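Local coordinates for protein lipoxygenase (Cyanothece sp., PDB 5EK8) that is a 9R-lipoxygenase that probably inserts molecular oxygen into polyunsaturated fatty acids at a non-heme iron, at residues 279-290 and 416-427; 306-314 and 325-333. All coordinates share one frame; numbering follows the deposited sequence.

Contact 1: 279-290 and 416-427; sequences WDNYEKDTEHDL and NGPLTYPGFLQM. With NA (sodium ion), chain C.
Glu283 reaches Thr420 because its CG stands opposite the backbone N (chi1 -169°) and the chain beyond is extended, while Thr420 OG1 sits between its backbone N and carbonyl carbon (chi1 69°). Thr420 OG1 donates to Glu283 OE1 at 2.8 Å, meeting the carboxylate from above its plane. The same oxygen accepts from Gly423 N, capping helix 421-427 from its N-cap. Replacing Glu283 by an alanine would probably leave the Thr420 hydroxyl without its carboxylate acceptor, its oxygen then held by Gly423 N. Backbone bonds run beside it: Thr420 N donates to Glu283 O at 3.0 Å and Asp285 N to Pro418 O at 2.9 Å. Gln426 NE2 donates to Asn281 O at 2.9 Å from above the carbonyl plane. Met427 CG lies over one face of the Tyr282 ring, 3.9 Å from its centroid, a CH-pi contact; Met427 SD lies at the edge of the Trp279 six-membered ring, a Met-aromatic contact. Asp285 OD1 binds sodium at 2.5 Å and accepts from His288 ND1 on the syn side. Gly417 O, Leu419 O and Val414 O also bind it, completing a sodium site of one carboxylate and three backbone carbonyls beside an N-capped helix.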
loop_
_atom_site.group_PDB
_atom_site.type_symbol
_atom_site.label_atom_id
_atom_site.label_comp_id
_atom_site.label_asym_id
_atom_site.label_seq_id
_atom_site.Cartn_x
_atom_site.Cartn_y
_atom_site.Cartn_z
ATOM N N TRP A 279 -8.191 11.371 20.549
ATOM C CA TRP A 279 -7.814 9.975 20.732
ATOM C C TRP A 279 -8.612 9.297 21.840
ATOM O O TRP A 279 -8.219 8.238 22.335
ATOM C CB TRP A 279 -6.313 9.875 21.032
ATOM C CG TRP A 279 -5.481 10.723 20.119
ATOM C CD1 TRP A 279 -5.146 12.037 20.296
ATOM C CD2 TRP A 279 -4.888 10.321 18.879
ATOM N NE1 TRP A 279 -4.380 12.478 19.241
ATOM C CE2 TRP A 279 -4.208 11.443 18.359
ATOM C CE3 TRP A 279 -4.866 9.123 18.158
ATOM C CZ2 TRP A 279 -3.512 11.400 17.152
ATOM C CZ3 TRP A 279 -4.176 9.085 16.956
ATOM C CH2 TRP A 279 -3.507 10.215 16.468
ATOM N N ASP A 280 -9.737 9.900 22.219
ATOM C CA ASP A 280 -10.570 9.365 23.298
ATOM C C ASP A 280 -10.997 7.917 23.045
ATOM O O ASP A 280 -11.287 7.168 23.983
ATOM C CB ASP A 280 -11.809 10.237 23.502
ATOM C CG ASP A 280 -11.466 11.638 23.954
ATOM O OD1 ASP A 280 -12.276 12.559 23.718
ATOM O OD2 ASP A 280 -10.379 11.822 24.539
ATOM N N ASN A 281 -11.006 7.530 21.772
ATOM C CA ASN A 281 -11.429 6.200 21.347
ATOM C C ASN A 281 -10.383 5.095 21.523
ATOM O O ASN A 281 -10.690 3.914 21.367
ATOM C CB ASN A 281 -11.835 6.249 19.876
ATOM C CG ASN A 281 -13.228 5.734 19.639
ATOM O OD1 ASN A 281 -14.100 5.831 20.504
ATOM N ND2 ASN A 281 -13.450 5.176 18.457
ATOM N N TYR A 282 -9.147 5.473 21.839
ATOM C CA TYR A 282 -8.029 4.538 21.713
ATOM C C TYR A 282 -7.230 4.310 22.991
ATOM O O TYR A 282 -7.167 5.169 23.874
ATOM C CB TYR A 282 -7.101 5.019 20.600
ATOM C CG TYR A 282 -7.874 5.400 19.364
ATOM C CD1 TYR A 282 -8.485 4.427 18.583
ATOM C CD2 TYR A 282 -8.023 6.729 18.990
ATOM C CE1 TYR A 282 -9.213 4.761 17.457
ATOM C CE2 TYR A 282 -8.747 7.078 17.856
ATOM C CZ TYR A 282 -9.343 6.086 17.097
ATOM O OH TYR A 282 -10.066 6.418 15.973
ATOM N N GLU A 283 -6.633 3.127 23.078
ATOM C CA GLU A 283 -5.842 2.743 24.235
ATOM C C GLU A 283 -4.419 3.305 24.162
ATOM O O GLU A 283 -3.664 3.000 23.238
ATOM C CB GLU A 283 -5.800 1.220 24.360
ATOM C CG GLU A 283 -5.234 0.724 25.671
ATOM C CD GLU A 283 -5.029 -0.776 25.688
ATOM O OE1 GLU A 283 -5.155 -1.407 24.616
ATOM O OE2 GLU A 283 -4.741 -1.324 26.773
ATOM N N LYS A 284 -4.069 4.134 25.139
ATOM C CA LYS A 284 -2.725 4.684 25.249
ATOM C C LYS A 284 -1.786 3.625 25.804
ATOM O O LYS A 284 -2.188 2.838 26.664
ATOM C CB LYS A 284 -2.718 5.923 26.152
ATOM C CG LYS A 284 -1.417 6.698 26.126
ATOM C CD LYS A 284 -1.508 7.999 26.907
ATOM C CE LYS A 284 -1.534 7.749 28.400
ATOM N NZ LYS A 284 -0.323 7.039 28.875
ATOM N N ASP A 285 -0.544 3.596 25.317
ATOM C CA ASP A 285 0.465 2.724 25.914
ATOM C C ASP A 285 0.972 3.381 27.190
ATOM O O ASP A 285 0.579 4.500 27.514
ATOM C CB ASP A 285 1.619 2.410 24.936
ATOM C CG ASP A 285 2.463 3.638 24.560
ATOM O OD1 ASP A 285 2.581 3.917 23.347
ATOM O OD2 ASP A 285 3.044 4.295 25.451
ATOM N N THR A 286 1.838 2.690 27.920
ATOM C CA THR A 286 2.290 3.194 29.212
ATOM C C THR A 286 3.424 4.218 29.114
ATOM O O THR A 286 3.636 4.996 30.043
ATOM C CB THR A 286 2.755 2.045 30.117
ATOM O OG1 THR A 286 3.829 1.343 29.480
ATOM C CG2 THR A 286 1.608 1.085 30.384
ATOM N N GLU A 287 4.147 4.225 27.998
ATOM C CA GLU A 287 5.332 5.073 27.875
ATOM C C GLU A 287 5.011 6.503 27.431
ATOM O O GLU A 287 5.442 7.469 28.060
ATOM C CB GLU A 287 6.339 4.454 26.895
ATOM C CG GLU A 287 6.793 3.041 27.239
ATOM C CD GLU A 287 5.951 1.965 26.563
ATOM O OE1 GLU A 287 5.712 2.067 25.338
ATOM O OE2 GLU A 287 5.528 1.016 27.259
ATOM N N HIS A 288 4.257 6.636 26.345
ATOM C CA HIS A 288 4.072 7.936 25.708
ATOM C C HIS A 288 2.846 8.695 26.205
ATOM O O HIS A 288 1.942 8.122 26.814
ATOM C CB HIS A 288 3.975 7.768 24.189
ATOM C CG HIS A 288 5.030 6.879 23.609
ATOM N ND1 HIS A 288 4.779 5.578 23.233
ATOM C CD2 HIS A 288 6.340 7.103 23.346
ATOM C CE1 HIS A 288 5.889 5.037 22.760
ATOM N NE2 HIS A 288 6.851 5.941 22.818
ATOM N N ASP A 289 2.831 9.994 25.930
ATOM C CA ASP A 289 1.684 10.833 26.223
ATOM C C ASP A 289 0.698 10.801 25.062
ATOM O O ASP A 289 1.051 10.406 23.950
ATOM C CB ASP A 289 2.126 12.271 26.502
ATOM C CG ASP A 289 2.977 12.391 27.749
ATOM O OD1 ASP A 289 2.942 11.474 28.597
ATOM O OD2 ASP A 289 3.682 13.411 27.882
ATOM N N LEU A 290 -0.537 11.222 25.330
ATOM C CA LEU A 290 -1.564 11.344 24.297
ATOM C C LEU A 290 -2.200 12.723 24.351
ATOM O O LEU A 290 -2.583 13.192 25.424
ATOM C CB LEU A 290 -2.642 10.275 24.467
ATOM C CG LEU A 290 -2.802 9.217 23.377
ATOM C CD1 LEU A 290 -4.107 8.460 23.582
ATOM C CD2 LEU A 290 -2.748 9.846 21.998
ATOM N N ASN A 416 6.636 3.076 18.473
ATOM C CA ASN A 416 6.920 4.504 18.556
ATOM C C ASN A 416 5.653 5.345 18.675
ATOM O O ASN A 416 5.704 6.489 19.125
ATOM C CB ASN A 416 7.729 4.961 17.334
ATOM C CG ASN A 416 9.197 4.565 17.409
ATOM O OD1 ASN A 416 9.624 3.849 18.309
ATOM N ND2 ASN A 416 9.969 5.027 16.444
ATOM N N GLY A 417 4.522 4.778 18.259
ATOM C CA GLY A 417 3.235 5.435 18.403
ATOM C C GLY A 417 2.748 5.400 19.841
ATOM O O GLY A 417 3.110 4.495 20.605
ATOM N N PRO A 418 1.909 6.382 20.218
ATOM C CA PRO A 418 1.401 6.553 21.586
ATOM C C PRO A 418 0.340 5.524 21.974
ATOM O O PRO A 418 -0.110 5.489 23.122
ATOM C CB PRO A 418 0.795 7.954 21.549
ATOM C CG PRO A 418 0.324 8.092 20.141
ATOM C CD PRO A 418 1.338 7.379 19.294
ATOM N N LEU A 419 -0.061 4.694 21.021
ATOM C CA LEU A 419 -1.114 3.724 21.270
ATOM C C LEU A 419 -0.566 2.319 21.434
ATOM O O LEU A 419 0.571 2.034 21.065
ATOM C CB LEU A 419 -2.134 3.748 20.132
ATOM C CG LEU A 419 -2.816 5.101 19.928
ATOM C CD1 LEU A 419 -3.886 5.003 18.847
ATOM C CD2 LEU A 419 -3.397 5.612 21.242
ATOM N N THR A 420 -1.393 1.447 21.995
ATOM C CA THR A 420 -1.113 0.022 22.000
ATOM C C THR A 420 -1.368 -0.514 20.595
ATOM O O THR A 420 -1.848 0.215 19.724
ATOM C CB THR A 420 -1.988 -0.728 23.021
ATOM O OG1 THR A 420 -3.351 -0.714 22.584
ATOM C CG2 THR A 420 -1.890 -0.075 24.391
ATOM N N TYR A 421 -1.036 -1.778 20.359
ATOM C CA TYR A 421 -1.368 -2.380 19.074
ATOM C C TYR A 421 -2.890 -2.400 18.841
ATOM O O TYR A 421 -3.341 -2.060 17.745
ATOM C CB TYR A 421 -0.790 -3.792 18.950
ATOM C CG TYR A 421 -1.312 -4.524 17.738
ATOM C CD1 TYR A 421 -0.866 -4.196 16.457
ATOM C CD2 TYR A 421 -2.263 -5.537 17.869
ATOM C CE1 TYR A 421 -1.346 -4.861 15.341
ATOM C CE2 TYR A 421 -2.753 -6.209 16.759
ATOM C CZ TYR A 421 -2.291 -5.865 15.497
ATOM O OH TYR A 421 -2.771 -6.524 14.386
ATOM N N PRO A 422 -3.688 -2.792 19.858
ATOM C CA PRO A 422 -5.141 -2.689 19.649
ATOM C C PRO A 422 -5.625 -1.288 19.258
ATOM O O PRO A 422 -6.552 -1.184 18.458
ATOM C CB PRO A 422 -5.715 -3.094 21.010
ATOM C CG PRO A 422 -4.721 -4.052 21.546
ATOM C CD PRO A 422 -3.377 -3.539 21.097
ATOM N N GLY A 423 -5.001 -0.239 19.790
ATOM C CA GLY A 423 -5.383 1.122 19.454
ATOM C C GLY A 423 -5.114 1.458 17.999
ATOM O O GLY A 423 -6.005 1.906 17.265
ATOM N N PHE A 424 -3.871 1.244 17.586
ATOM C CA PHE A 424 -3.450 1.478 16.210
ATOM C C PHE A 424 -4.320 0.695 15.220
ATOM O O PHE A 424 -4.828 1.236 14.213
ATOM C CB PHE A 424 -1.975 1.092 16.045
ATOM C CG PHE A 424 -1.513 1.091 14.622
ATOM C CD1 PHE A 424 -1.091 2.264 14.020
ATOM C CD2 PHE A 424 -1.528 -0.078 13.877
ATOM C CE1 PHE A 424 -0.685 2.269 12.707
ATOM C CE2 PHE A 424 -1.128 -0.077 12.569
ATOM C CZ PHE A 424 -0.702 1.096 11.978
ATOM N N LEU A 425 -4.478 -0.591 15.520
ATOM C CA LEU A 425 -5.340 -1.464 14.738
ATOM C C LEU A 425 -6.738 -0.880 14.644
ATOM O O LEU A 425 -7.330 -0.840 13.570
ATOM C CB LEU A 425 -5.405 -2.860 15.351
ATOM C CG LEU A 425 -6.191 -3.865 14.511
ATOM C CD1 LEU A 425 -5.502 -4.067 13.166
ATOM C CD2 LEU A 425 -6.359 -5.185 15.270
ATOM N N GLN A 426 -7.252 -0.405 15.771
ATOM C CA GLN A 426 -8.600 0.141 15.800
ATOM C C GLN A 426 -8.727 1.359 14.892
ATOM O O GLN A 426 -9.750 1.527 14.230
ATOM C CB GLN A 426 -9.010 0.504 17.219
ATOM C CG GLN A 426 -10.414 1.054 17.324
ATOM C CD GLN A 426 -10.750 1.444 18.737
ATOM O OE1 GLN A 426 -10.469 0.699 19.677
ATOM N NE2 GLN A 426 -11.335 2.626 18.907
ATOM N N MET A 427 -7.690 2.198 14.850
ATOM C CA MET A 427 -7.686 3.317 13.907
ATOM C C MET A 427 -7.860 2.775 12.497
ATOM O O MET A 427 -8.712 3.249 11.711
ATOM C CB MET A 427 -6.390 4.128 13.994
ATOM C CG MET A 427 -6.176 4.870 15.303
ATOM S SD MET A 427 -4.632 5.810 15.308
ATOM C CE MET A 427 -4.994 7.068 14.085
HETATM NA NA NA C . 3.200 2.095 21.685
HETATM O O HOH W 1 -9.738 5.873 12.758
#

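Contact 2: 306-314 and 325-333; sequences PTMITIQSR and LKDREVYTP
Strand 306-313 and strand 329-331 run antiparallel, their axes 4.8 Å apart at closest approach and their directions 155° from each other. Ile309 with Tyr331 and Ile311 with Glu329 are hydrogen-bonded pairs, each joined by two N-H to O bonds; Ile309 N donates to Tyr331 O at 2.9 Å. Thr310 with Val330 is the non-hydrogen-bonded pair between them. The register then shifts by one residue, and a separate bridge pairs Arg314 with Leu325, where Lys326 N donates to Ser313 O at 2.7 Å. On the face carrying Ile309, Ile311, Glu329 and Tyr331, the tyrosine ring crosses Ile311 at about a right angle, its CE2 4.2 Å from Ile311 CD1. Tyr331 OH donates to Glu329 OE1 at 2.8 Å from above the carboxylate plane, tying the hydroxyl end of the ring to a neighbour on its own strand. On the face of Thr310 and Val330, Met308 SD rests 3.8 Å from Val330 CG1. Gln312 (chi1 -169°) turns CG away from its backbone N and runs out straight, which carries its amide over Arg328: NE2 lies over the guanidinium centre, and the planes are 25° apart. Leu325 straddles two neighbours, with CD1 3.5 Å from Gln312 NE2 and CD2 against Arg314 CD. Strand 329-331 is an outermost strand of its sheet; strand 291-300 flanks 303-313 on its other side and supplies Glu294, which forms a salt bridge with Arg328. Ile309 and Ile311 pack on helix 337-377, and Ile309 and Pro306 also touch helix 247-256.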
loop_
_atom_site.group_PDB
_atom_site.type_symbol
_atom_site.label_atom_id
_atom_site.label_comp_id
_atom_site.label_asym_id
_atom_site.label_seq_id
_atom_site.Cartn_x
_atom_site.Cartn_y
_atom_site.Cartn_z
ATOM N N PRO A 306 -2.174 30.530 11.478
ATOM C CA PRO A 306 -2.663 29.816 12.663
ATOM C C PRO A 306 -3.135 30.782 13.746
ATOM O O PRO A 306 -2.401 31.698 14.108
ATOM C CB PRO A 306 -1.440 29.024 13.122
ATOM C CG PRO A 306 -0.274 29.855 12.676
ATOM C CD PRO A 306 -0.702 30.567 11.414
ATOM N N THR A 307 -4.350 30.588 14.249
ATOM C CA THR A 307 -4.898 31.486 15.260
ATOM C C THR A 307 -4.693 30.951 16.676
ATOM O O THR A 307 -4.342 31.709 17.580
ATOM C CB THR A 307 -6.386 31.735 15.026
ATOM O OG1 THR A 307 -7.095 30.493 15.114
ATOM C CG2 THR A 307 -6.599 32.331 13.651
ATOM N N MET A 308 -4.924 29.656 16.868
ATOM C CA MET A 308 -4.607 29.012 18.142
ATOM C C MET A 308 -4.458 27.503 18.002
ATOM O O MET A 308 -4.754 26.932 16.962
ATOM C CB MET A 308 -5.673 29.322 19.199
ATOM C CG MET A 308 -7.034 28.695 18.945
ATOM S SD MET A 308 -8.162 28.959 20.335
ATOM C CE MET A 308 -8.233 30.750 20.407
ATOM N N ILE A 309 -3.965 26.876 19.060
ATOM C CA ILE A 309 -3.863 25.431 19.149
ATOM C C ILE A 309 -4.282 25.073 20.555
ATOM O O ILE A 309 -3.737 25.599 21.528
ATOM C CB ILE A 309 -2.428 24.898 18.877
ATOM C CG1 ILE A 309 -1.968 25.227 17.455
ATOM C CG2 ILE A 309 -2.350 23.390 19.114
ATOM C CD1 ILE A 309 -0.560 24.780 17.168
ATOM N N THR A 310 -5.274 24.203 20.663
ATOM C CA THR A 310 -5.708 23.735 21.962
ATOM C C THR A 310 -5.185 22.327 22.184
ATOM O O THR A 310 -5.131 21.507 21.254
ATOM C CB THR A 310 -7.236 23.760 22.098
ATOM O OG1 THR A 310 -7.804 22.667 21.362
ATOM C CG2 THR A 310 -7.782 25.075 21.574
ATOM N N ILE A 311 -4.781 22.062 23.420
ATOM C CA ILE A 311 -4.232 20.761 23.771
ATOM C C ILE A 311 -4.895 20.215 25.030
ATOM O O ILE A 311 -4.876 20.847 26.086
ATOM C CB ILE A 311 -2.705 20.825 23.990
ATOM C CG1 ILE A 311 -1.988 21.278 22.717
ATOM C CG2 ILE A 311 -2.179 19.469 24.434
ATOM C CD1 ILE A 311 -0.480 21.431 22.885
ATOM N N GLN A 312 -5.487 19.034 24.913
ATOM C CA GLN A 312 -6.083 18.386 26.070
ATOM C C GLN A 312 -5.494 16.990 26.233
ATOM O O GLN A 312 -5.718 16.115 25.403
ATOM C CB GLN A 312 -7.603 18.331 25.932
ATOM C CG GLN A 312 -8.299 17.912 27.197
ATOM C CD GLN A 312 -9.797 17.988 27.090
ATOM O OE1 GLN A 312 -10.468 18.300 28.066
ATOM N NE2 GLN A 312 -10.333 17.711 25.903
ATOM N N SER A 313 -4.740 16.783 27.305
ATOM C CA SER A 313 -3.919 15.582 27.416
ATOM C C SER A 313 -4.469 14.541 28.386
ATOM O O SER A 313 -5.108 14.869 29.385
ATOM C CB SER A 313 -2.494 15.963 27.830
ATOM O OG SER A 313 -1.940 16.903 26.928
ATOM N N ARG A 314 -4.210 13.278 28.065
ATOM C CA ARG A 314 -4.443 12.176 28.980
ATOM C C ARG A 314 -3.501 12.283 30.164
ATOM O O ARG A 314 -2.355 12.709 30.007
ATOM C CB ARG A 314 -4.230 10.838 28.271
ATOM C CG ARG A 314 -5.077 10.665 27.029
ATOM C CD ARG A 314 -6.397 9.993 27.354
ATOM N NE ARG A 314 -6.289 8.544 27.279
ATOM C CZ ARG A 314 -6.715 7.818 26.254
ATOM N NH1 ARG A 314 -7.301 8.409 25.215
ATOM N NH2 ARG A 314 -6.563 6.500 26.277
ATOM N N LEU A 325 -9.240 13.098 31.230
ATOM C CA LEU A 325 -8.338 14.043 30.576
ATOM C C LEU A 325 -7.994 15.203 31.503
ATOM O O LEU A 325 -8.809 15.606 32.337
ATOM C CB LEU A 325 -8.961 14.600 29.290
ATOM C CG LEU A 325 -9.307 13.664 28.129
ATOM C CD1 LEU A 325 -10.019 14.435 27.042
ATOM C CD2 LEU A 325 -8.057 13.026 27.572
ATOM N N LYS A 326 -6.786 15.744 31.351
ATOM C CA LYS A 326 -6.409 16.985 32.025
ATOM C C LYS A 326 -7.185 18.145 31.405
ATOM O O LYS A 326 -7.669 18.032 30.281
ATOM C CB LYS A 326 -4.900 17.235 31.921
ATOM C CG LYS A 326 -4.045 16.195 32.624
ATOM C CD LYS A 326 -2.572 16.369 32.283
ATOM C CE LYS A 326 -2.070 17.734 32.715
ATOM N NZ LYS A 326 -0.605 17.877 32.493
ATOM N N ASP A 327 -7.312 19.255 32.127
ATOM C CA ASP A 327 -8.016 20.420 31.595
ATOM C C ASP A 327 -7.387 20.897 30.289
ATOM O O ASP A 327 -6.164 21.016 30.192
ATOM C CB ASP A 327 -8.029 21.560 32.615
ATOM C CG ASP A 327 -8.674 21.161 33.930
ATOM O OD1 ASP A 327 -9.877 20.814 33.928
ATOM O OD2 ASP A 327 -7.979 21.207 34.967
ATOM N N ARG A 328 -8.221 21.154 29.285
ATOM C CA ARG A 328 -7.725 21.609 27.990
ATOM C C ARG A 328 -7.042 22.956 28.160
ATOM O O ARG A 328 -7.484 23.798 28.941
ATOM C CB ARG A 328 -8.855 21.697 26.955
ATOM C CG ARG A 328 -9.565 23.045 26.876
ATOM C CD ARG A 328 -10.848 22.938 26.069
ATOM N NE ARG A 328 -10.649 22.161 24.849
ATOM C CZ ARG A 328 -11.612 21.487 24.229
ATOM N NH1 ARG A 328 -11.338 20.802 23.124
ATOM N NH2 ARG A 328 -12.847 21.493 24.716
ATOM N N GLU A 329 -5.936 23.131 27.446
ATOM C CA GLU A 329 -5.158 24.358 27.483
ATOM C C GLU A 329 -5.240 25.024 26.121
ATOM O O GLU A 329 -5.511 24.355 25.117
ATOM C CB GLU A 329 -3.702 24.068 27.849
ATOM C CG GLU A 329 -3.520 23.052 28.963
ATOM C CD GLU A 329 -2.231 22.247 28.811
ATOM O OE1 GLU A 329 -1.645 22.262 27.703
ATOM O OE2 GLU A 329 -1.805 21.602 29.796
ATOM N N VAL A 330 -5.004 26.334 26.096
ATOM C CA VAL A 330 -5.103 27.128 24.873
ATOM C C VAL A 330 -3.811 27.891 24.594
ATOM O O VAL A 330 -3.236 28.503 25.497
ATOM C CB VAL A 330 -6.275 28.128 24.958
ATOM C CG1 VAL A 330 -6.418 28.905 23.665
ATOM C CG2 VAL A 330 -7.562 27.396 25.268
ATOM N N TYR A 331 -3.356 27.862 23.344
ATOM C CA TYR A 331 -2.108 28.526 22.987
ATOM C C TYR A 331 -2.237 29.351 21.710
ATOM O O TYR A 331 -2.685 28.856 20.685
ATOM C CB TYR A 331 -0.987 27.491 22.846
ATOM C CG TYR A 331 -0.747 26.715 24.122
ATOM C CD1 TYR A 331 -0.091 27.299 25.197
ATOM C CD2 TYR A 331 -1.197 25.408 24.260
ATOM C CE1 TYR A 331 0.117 26.602 26.371
ATOM C CE2 TYR A 331 -0.992 24.701 25.432
ATOM C CZ TYR A 331 -0.334 25.304 26.484
ATOM O OH TYR A 331 -0.126 24.609 27.654
ATOM N N THR A 332 -1.839 30.617 21.791
ATOM C CA THR A 332 -1.883 31.530 20.653
ATOM C C THR A 332 -0.459 31.822 20.155
ATOM O O THR A 332 0.509 31.572 20.875
ATOM C CB THR A 332 -2.601 32.839 21.035
ATOM O OG1 THR A 332 -1.837 33.547 22.023
ATOM C CG2 THR A 332 -3.973 32.531 21.585
ATOM N N PRO A 333 -0.319 32.347 18.921
ATOM C CA PRO A 333 1.021 32.586 18.363
ATOM C C PRO A 333 1.894 33.579 19.133
ATOM O O PRO A 333 3.032 33.804 18.725
ATOM C CB PRO A 333 0.719 33.134 16.965
ATOM C CG PRO A 333 -0.595 32.556 16.619
ATOM C CD PRO A 333 -1.366 32.536 17.902
#

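Contacts 1 and 2 have centres 20 Å apart and meet through Arg314, which ends the first segment of contact 2. Its guanidinium reaches into the 279-290 loop: Arg314 NH2 lies 2.8 Å from Tyr282 O and NH1 lies 3.0 Å from Trp279 O, both probable hydrogen bonds. Leu325 CD1 adds packing, 3.6 Å from Asp280 OD2. In sequence, both segments of contact 2 fall between those of contact 1. Contact 1 supplies three of the four sodium ligands, whereas the Arg314 side chain is about 12 Å from that ion. Toward the iron, the Met427 side chain is about 10 Å from that of the iron ligand His359; contact 2 takes no part in either metal site.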